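Local coordinates for protein EDTA monooxygenase (EDTA-degrading bacterium BNC1, PDB 5DQP) that probably acts as the flavin-dependent oxygenase of a two-component system that uses reduced FMN and molecular oxygen to break down EDTA, at residues E297-S300 against K301-G304; Q314-E318 against K319-L323; G332-K335 against S336-D339. All coordinates share one frame; numbering follows the deposited sequence.

Interaction 1 (E297-S300 against K301-G304); sequences EALS and KQLG
Glu297 O takes two donors. Lys301 N donates to it at 3.1 Å, the i to i+4 bond of the helix, and Ser300 OG gives its hydrogen to the same Glu297 O at 2.8 Å. The hydroxyl comes in from the flank, at a C=O...donor angle of 115°, so the two donors do not compete for one direction. What brings it there is the first torsion of Ser300: chi1 of 62° sets OG between the backbone N and the carbonyl carbon, turned back over the preceding turn. A buried hydroxyl is thereby satisfied by its own helix.

One residue further on, Gln302 N is held by Ala298 O at 3.2 Å. Leu303 N is shared: its main bond goes to Leu299 O at 3.0 Å, and a weak one reaches Ser300 O. All this belongs to the C-terminal end of helix 292-303, which finishes in a Schellman motif. Gly304, with positive phi, turns the chain out of the helix, and its N donates to Lys301 O at 3.0 Å. At this end the carbonyls of Leu303 and Gly304 are taken up by Asn322.

On the outer side Glu297 and Lys301 run alongside each other, pointing the same way. The lysine bends at chi3, and its CE passes closer to the carboxylate than its ammonium group does; the salt bridge from Glu297 OE1 to Lys301 NZ is long, at 3.7 Å. On the buried side Leu299 CG meets Leu303 CD1 at 3.9 Å, the two side chains crossing at a slant. Helix 348-354 covers both leucines, with Leu348 and Ala352 against Leu299 and Leu351 against Leu303.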
loop_
_atom_site.group_PDB
_atom_site.type_symbol
_atom_site.label_atom_id
_atom_site.label_comp_id
_atom_site.label_asym_id
_atom_site.label_seq_id
_atom_site.Cartn_x
_atom_site.Cartn_y
_atom_site.Cartn_z
ATOM N N GLU A 297 25.941 34.209 -12.531
ATOM C CA GLU A 297 27.253 34.015 -13.146
ATOM C C GLU A 297 27.497 32.533 -13.440
ATOM O O GLU A 297 27.990 32.180 -14.515
ATOM C CB GLU A 297 28.364 34.613 -12.267
ATOM C CG GLU A 297 28.529 33.977 -10.876
ATOM C CD GLU A 297 29.528 32.815 -10.842
ATOM O OE1 GLU A 297 30.229 32.601 -11.858
ATOM O OE2 GLU A 297 29.607 32.120 -9.796
ATOM N N ALA A 298 27.121 31.647 -12.519
ATOM C CA ALA A 298 27.231 30.222 -12.808
ATOM C C ALA A 298 26.530 29.861 -14.119
ATOM O O ALA A 298 27.069 29.112 -14.939
ATOM C CB ALA A 298 26.661 29.407 -11.649
ATOM N N LEU A 299 25.326 30.386 -14.340
ATOM C CA LEU A 299 24.587 30.019 -15.545
ATOM C C LEU A 299 25.245 30.577 -16.806
ATOM O O LEU A 299 25.303 29.895 -17.840
ATOM C CB LEU A 299 23.146 30.511 -15.431
ATOM C CG LEU A 299 22.176 30.094 -16.527
ATOM C CD1 LEU A 299 22.120 28.566 -16.666
ATOM C CD2 LEU A 299 20.801 30.667 -16.206
ATOM N N SER A 300 25.736 31.818 -16.751
ATOM C CA SER A 300 26.314 32.419 -17.949
ATOM C C SER A 300 27.550 31.653 -18.399
ATOM O O SER A 300 27.806 31.517 -19.598
ATOM C CB SER A 300 26.659 33.890 -17.699
ATOM O OG SER A 300 27.634 33.997 -16.667
ATOM N N LYS A 301 28.336 31.153 -17.451
ATOM C CA LYS A 301 29.464 30.312 -17.826
ATOM C C LYS A 301 28.978 29.016 -18.467
ATOM O O LYS A 301 29.503 28.583 -19.501
ATOM C CB LYS A 301 30.345 30.038 -16.599
ATOM C CG LYS A 301 30.760 31.313 -15.860
ATOM C CD LYS A 301 31.851 31.041 -14.830
ATOM C CE LYS A 301 31.327 30.383 -13.570
ATOM N NZ LYS A 301 32.451 29.845 -12.751
ATOM N N GLN A 302 27.957 28.396 -17.889
ATOM C CA GLN A 302 27.494 27.131 -18.448
ATOM C C GLN A 302 27.030 27.286 -19.886
ATOM O O GLN A 302 27.170 26.354 -20.691
ATOM C CB GLN A 302 26.383 26.550 -17.591
ATOM C CG GLN A 302 26.909 25.749 -16.408
ATOM C CD GLN A 302 25.780 25.227 -15.556
ATOM O OE1 GLN A 302 24.787 25.924 -15.360
ATOM N NE2 GLN A 302 25.905 23.993 -15.066
ATOM N N LEU A 303 26.495 28.455 -20.232
ATOM C CA LEU A 303 25.968 28.693 -21.560
ATOM C C LEU A 303 26.923 29.505 -22.409
ATOM O O LEU A 303 26.598 29.800 -23.561
ATOM C CB LEU A 303 24.616 29.413 -21.474
ATOM C CG LEU A 303 23.490 28.737 -20.678
ATOM C CD1 LEU A 303 22.402 29.740 -20.374
ATOM C CD2 LEU A 303 22.918 27.534 -21.404
ATOM N N GLY A 304 28.079 29.881 -21.860
ATOM C CA GLY A 304 29.064 30.650 -22.607
ATOM C C GLY A 304 28.615 32.053 -22.949
ATOM O O GLY A 304 28.954 32.564 -24.019
#

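Interaction 2 (Q314-E318 against K319-L323); sequences QVLQE and KDFNL
A short 3-10 turn in the loop between helices 292-303 and 331-344 is closed by hydrogen bonds between Gln317 and Asp320, whose carboxylate folds back onto the backbone leading into the turn. Asp320 OD2 accepts Gln317 N at 2.6 Å, a short bond that arrives from above the carboxylate plane, 43° out of it. With CG anti to its own carbonyl carbon (chi1 -62°), the carboxylate lies back toward Gln317. The return bond, Asp320 N to Gln317 O at 2.8 Å, makes the pairing of these two residues reciprocal, and Phe321 N to Glu318 O at 3.2 Å adds the next i to i+3 step. A water also donates to Asp320 OD2 at 2.6 Å; it donates to Val315 O as well and accepts from Gln314 NE2, tying the extended residues 314-315 to the turn. With two donors on OD2, the carboxylate is probably kept in its charged form.

On the inner side Leu316 crosses Phe321 at about a right angle. Its CD1 lies 3.8 Å from Phe321 CZ, while Glu318 O sits at the edge of the ring, near its plane. Phe321 packs on Val338 and Ala341 of helix 331-344 and on Leu303 of helix 292-303; Leu316 also meets Ala341, so the turn lies over both helices that its loop connects.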
loop_
_atom_site.group_PDB
_atom_site.type_symbol
_atom_site.label_atom_id
_atom_site.label_comp_id
_atom_site.label_asym_id
_atom_site.label_seq_id
_atom_site.Cartn_x
_atom_site.Cartn_y
_atom_site.Cartn_z
ATOM N N GLN A 314 19.320 42.021 -20.600
ATOM C CA GLN A 314 18.982 42.198 -21.992
ATOM C C GLN A 314 18.445 40.907 -22.608
ATOM O O GLN A 314 18.824 39.793 -22.230
ATOM C CB GLN A 314 20.195 42.719 -22.756
ATOM C CG GLN A 314 21.178 41.725 -23.206
ATOM C CD GLN A 314 22.360 42.445 -23.889
ATOM O OE1 GLN A 314 23.123 43.177 -23.234
ATOM N NE2 GLN A 314 22.484 42.273 -25.208
ATOM N N VAL A 315 17.540 41.070 -23.567
ATOM C CA VAL A 315 17.006 39.921 -24.280
ATOM C C VAL A 315 18.149 39.193 -24.961
ATOM O O VAL A 315 18.875 39.774 -25.780
ATOM C CB VAL A 315 15.956 40.343 -25.304
ATOM C CG1 VAL A 315 15.611 39.123 -26.194
ATOM C CG2 VAL A 315 14.736 40.881 -24.607
ATOM N N LEU A 316 18.288 37.909 -24.646
ATOM C CA LEU A 316 19.342 37.082 -25.217
ATOM C C LEU A 316 19.079 36.786 -26.688
ATOM O O LEU A 316 17.934 36.623 -27.124
ATOM C CB LEU A 316 19.442 35.775 -24.444
ATOM C CG LEU A 316 19.962 35.919 -23.026
ATOM C CD1 LEU A 316 19.585 34.685 -22.181
ATOM C CD2 LEU A 316 21.464 36.093 -23.076
ATOM N N GLN A 317 20.164 36.698 -27.446
ATOM C CA GLN A 317 20.127 36.360 -28.857
ATOM C C GLN A 317 20.941 35.103 -29.092
ATOM O O GLN A 317 21.841 34.762 -28.315
ATOM C CB GLN A 317 20.679 37.493 -29.739
ATOM C CG GLN A 317 19.903 38.805 -29.640
ATOM C CD GLN A 317 20.203 39.708 -30.811
ATOM O OE1 GLN A 317 21.159 40.477 -30.775
ATOM N NE2 GLN A 317 19.399 39.604 -31.872
ATOM N N GLU A 318 20.624 34.438 -30.200
ATOM C CA GLU A 318 21.335 33.226 -30.594
ATOM C C GLU A 318 22.847 33.423 -30.537
ATOM O O GLU A 318 23.574 32.593 -29.979
ATOM C CB GLU A 318 20.899 32.810 -32.001
ATOM C CG GLU A 318 21.968 32.044 -32.761
ATOM C CD GLU A 318 22.312 30.708 -32.109
ATOM O OE1 GLU A 318 21.367 29.987 -31.692
ATOM O OE2 GLU A 318 23.525 30.386 -32.013
ATOM N N LYS A 319 23.333 34.527 -31.102
ATOM C CA LYS A 319 24.770 34.799 -31.134
ATOM C C LYS A 319 25.378 34.976 -29.746
ATOM O O LYS A 319 26.603 34.977 -29.622
ATOM C CB LYS A 319 25.049 36.061 -31.966
ATOM C CG LYS A 319 24.472 36.018 -33.382
ATOM C CD LYS A 319 24.649 37.353 -34.108
ATOM C CE LYS A 319 24.111 37.292 -35.539
ATOM N NZ LYS A 319 24.488 38.501 -36.335
ATOM N N ASP A 320 24.570 35.179 -28.706
ATOM C CA ASP A 320 25.140 35.401 -27.384
ATOM C C ASP A 320 25.633 34.116 -26.739
ATOM O O ASP A 320 26.479 34.174 -25.846
ATOM C CB ASP A 320 24.119 36.035 -26.438
ATOM C CG ASP A 320 23.644 37.405 -26.893
ATOM O OD1 ASP A 320 24.429 38.171 -27.489
ATOM O OD2 ASP A 320 22.463 37.714 -26.623
ATOM N N PHE A 321 25.115 32.964 -27.160
ATOM C CA PHE A 321 25.421 31.691 -26.515
ATOM C C PHE A 321 26.646 31.041 -27.139
ATOM O O PHE A 321 26.801 31.033 -28.362
ATOM C CB PHE A 321 24.242 30.735 -26.635
ATOM C CG PHE A 321 22.982 31.237 -25.994
ATOM C CD1 PHE A 321 22.782 31.093 -24.632
ATOM C CD2 PHE A 321 21.992 31.840 -26.756
ATOM C CE1 PHE A 321 21.622 31.549 -24.032
ATOM C CE2 PHE A 321 20.822 32.296 -26.159
ATOM C CZ PHE A 321 20.639 32.139 -24.793
ATOM N N ASN A 322 27.513 30.474 -26.291
ATOM C CA ASN A 322 28.655 29.681 -26.760
ATOM C C ASN A 322 28.676 28.407 -25.914
ATOM O O ASN A 322 29.372 28.318 -24.899
ATOM C CB ASN A 322 29.964 30.481 -26.669
ATOM C CG ASN A 322 29.890 31.802 -27.414
ATOM O OD1 ASN A 322 30.092 31.858 -28.631
ATOM N ND2 ASN A 322 29.586 32.874 -26.688
ATOM N N LEU A 323 27.873 27.429 -26.314
ATOM C CA LEU A 323 27.714 26.245 -25.487
ATOM C C LEU A 323 29.008 25.442 -25.492
ATOM O O LEU A 323 29.528 25.117 -26.566
ATOM C CB LEU A 323 26.554 25.377 -25.968
ATOM C CG LEU A 323 25.141 25.957 -25.849
ATOM C CD1 LEU A 323 24.102 24.879 -26.151
ATOM C CD2 LEU A 323 24.898 26.591 -24.481
HETATM O O HOH W 1 21.384 40.056 -26.690
#

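Interaction 3 (G332-K335 against S336-D339); sequences GILK and SMVD
Met337 N to Ile333 O and Asp339 N to Lys335 O, both 3.0 Å, are the shortest bonds of the set. They are i to i+4 bonds of helix 331-344, part of the TIM-barrel-type domain of this luciferase-like family, and Ser336 N to Gly332 O and Val338 N to Leu334 O, each 3.1 Å, complete the series. The carbonyls of residues 332-335 are thus each engaged by the next turn.

Met337 is buried and bends at chi3 (-76°), which carries its methyl back across the preceding turn. There CE lies 3.5 Å from Leu334 CD2, a snug contact for two methyl groups, with the two side chains slanting over one another. The exposed Ile333 is a looser neighbour of the same methyl, its CG2 standing 4.3 Å from Met337 CE. Leu299 and Leu303 of helix 292-303 cover Met337.

Lys335, itself exposed, kinks at chi2 and chi4 and folds along Val338, which is buried against Phe321 and Leu323 of the preceding loop. The ammonium and the carboxylate of Asp339 are not in contact: Lys335 NZ and Asp339 OD1 are 5.4 Å apart, though some attraction between the opposite charges may remain. Lys335 NZ lies 3.7 Å from Val338 CB and equally far from Asp339 N.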
loop_
_atom_site.group_PDB
_atom_site.type_symbol
_atom_site.label_atom_id
_atom_site.label_comp_id
_atom_site.label_asym_id
_atom_site.label_seq_id
_atom_site.Cartn_x
_atom_site.Cartn_y
_atom_site.Cartn_z
ATOM N N GLY A 332 22.143 18.311 -23.722
ATOM C CA GLY A 332 20.714 18.432 -23.957
ATOM C C GLY A 332 20.031 19.399 -23.012
ATOM O O GLY A 332 19.080 20.080 -23.399
ATOM N N ILE A 333 20.489 19.467 -21.762
ATOM C CA ILE A 333 19.960 20.467 -20.842
ATOM C C ILE A 333 20.306 21.866 -21.341
ATOM O O ILE A 333 19.445 22.750 -21.423
ATOM C CB ILE A 333 20.509 20.234 -19.420
ATOM C CG1 ILE A 333 20.354 18.767 -18.987
ATOM C CG2 ILE A 333 19.911 21.242 -18.428
ATOM C CD1 ILE A 333 19.107 18.091 -19.475
ATOM N N LEU A 334 21.584 22.082 -21.683
ATOM C CA LEU A 334 22.037 23.394 -22.146
ATOM C C LEU A 334 21.263 23.822 -23.383
ATOM O O LEU A 334 20.812 24.964 -23.486
ATOM C CB LEU A 334 23.547 23.367 -22.435
ATOM C CG LEU A 334 24.461 22.924 -21.282
ATOM C CD1 LEU A 334 25.927 22.802 -21.720
ATOM C CD2 LEU A 334 24.330 23.867 -20.067
ATOM N N LYS A 335 21.090 22.911 -24.334
ATOM C CA LYS A 335 20.364 23.274 -25.542
ATOM C C LYS A 335 18.901 23.592 -25.235
ATOM O O LYS A 335 18.305 24.475 -25.868
ATOM C CB LYS A 335 20.479 22.157 -26.574
ATOM C CG LYS A 335 20.053 22.603 -27.949
ATOM C CD LYS A 335 20.808 23.876 -28.354
ATOM C CE LYS A 335 19.993 24.771 -29.294
ATOM N NZ LYS A 335 18.726 25.200 -28.643
ATOM N N SER A 336 18.321 22.917 -24.247
ATOM C CA SER A 336 16.949 23.218 -23.867
ATOM C C SER A 336 16.845 24.632 -23.320
ATOM O O SER A 336 15.898 25.363 -23.625
ATOM C CB SER A 336 16.459 22.209 -22.832
ATOM O OG SER A 336 15.105 22.462 -22.535
ATOM N N MET A 337 17.820 25.028 -22.509
ATOM C CA MET A 337 17.822 26.370 -21.959
ATOM C C MET A 337 17.933 27.413 -23.056
ATOM O O MET A 337 17.332 28.483 -22.951
ATOM C CB MET A 337 18.964 26.509 -20.963
ATOM C CG MET A 337 18.658 25.888 -19.616
ATOM S SD MET A 337 19.994 26.332 -18.485
ATOM C CE MET A 337 21.271 25.223 -19.074
ATOM N N VAL A 338 18.692 27.124 -24.114
ATOM C CA VAL A 338 18.786 28.073 -25.220
ATOM C C VAL A 338 17.437 28.210 -25.912
ATOM O O VAL A 338 16.970 29.326 -26.180
ATOM C CB VAL A 338 19.894 27.666 -26.207
ATOM C CG1 VAL A 338 19.791 28.517 -27.434
ATOM C CG2 VAL A 338 21.238 27.866 -25.553
ATOM N N ASP A 339 16.778 27.080 -26.171
ATOM C CA ASP A 339 15.468 27.097 -26.822
ATOM C C ASP A 339 14.444 27.867 -25.986
ATOM O O ASP A 339 13.666 28.663 -26.521
ATOM C CB ASP A 339 15.005 25.658 -27.063
ATOM C CG ASP A 339 13.804 25.569 -27.992
ATOM O OD1 ASP A 339 13.479 26.588 -28.651
ATOM O OD2 ASP A 339 13.195 24.470 -28.080
#

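How the interactions relate
The three contacts follow one another along the chain, their centres 11 to 12 Å apart, and each touches the other two. Interaction 2 joins the end of interaction 1 through two probable hydrogen bonds, Asn322 N to Leu303 O at 3.0 Å and Asn322 ND2 to Gly304 O at 2.8 Å. Interactions 1 and 3 meet where Leu299 CD1 touches Met337 SD at 3.6 Å. Phe321 CD1 reaches Val338 CG2 at 3.7 Å, joining 2 to 3. Interactions 1 and 2 lie away from the predicted FMN site; in interaction 3 the side chain of Ile333 is about 11 Å from that of Ser216, a predicted FMN-binding residue, and about 3 Å from a bound polyether, probably from the crystallisation liquor.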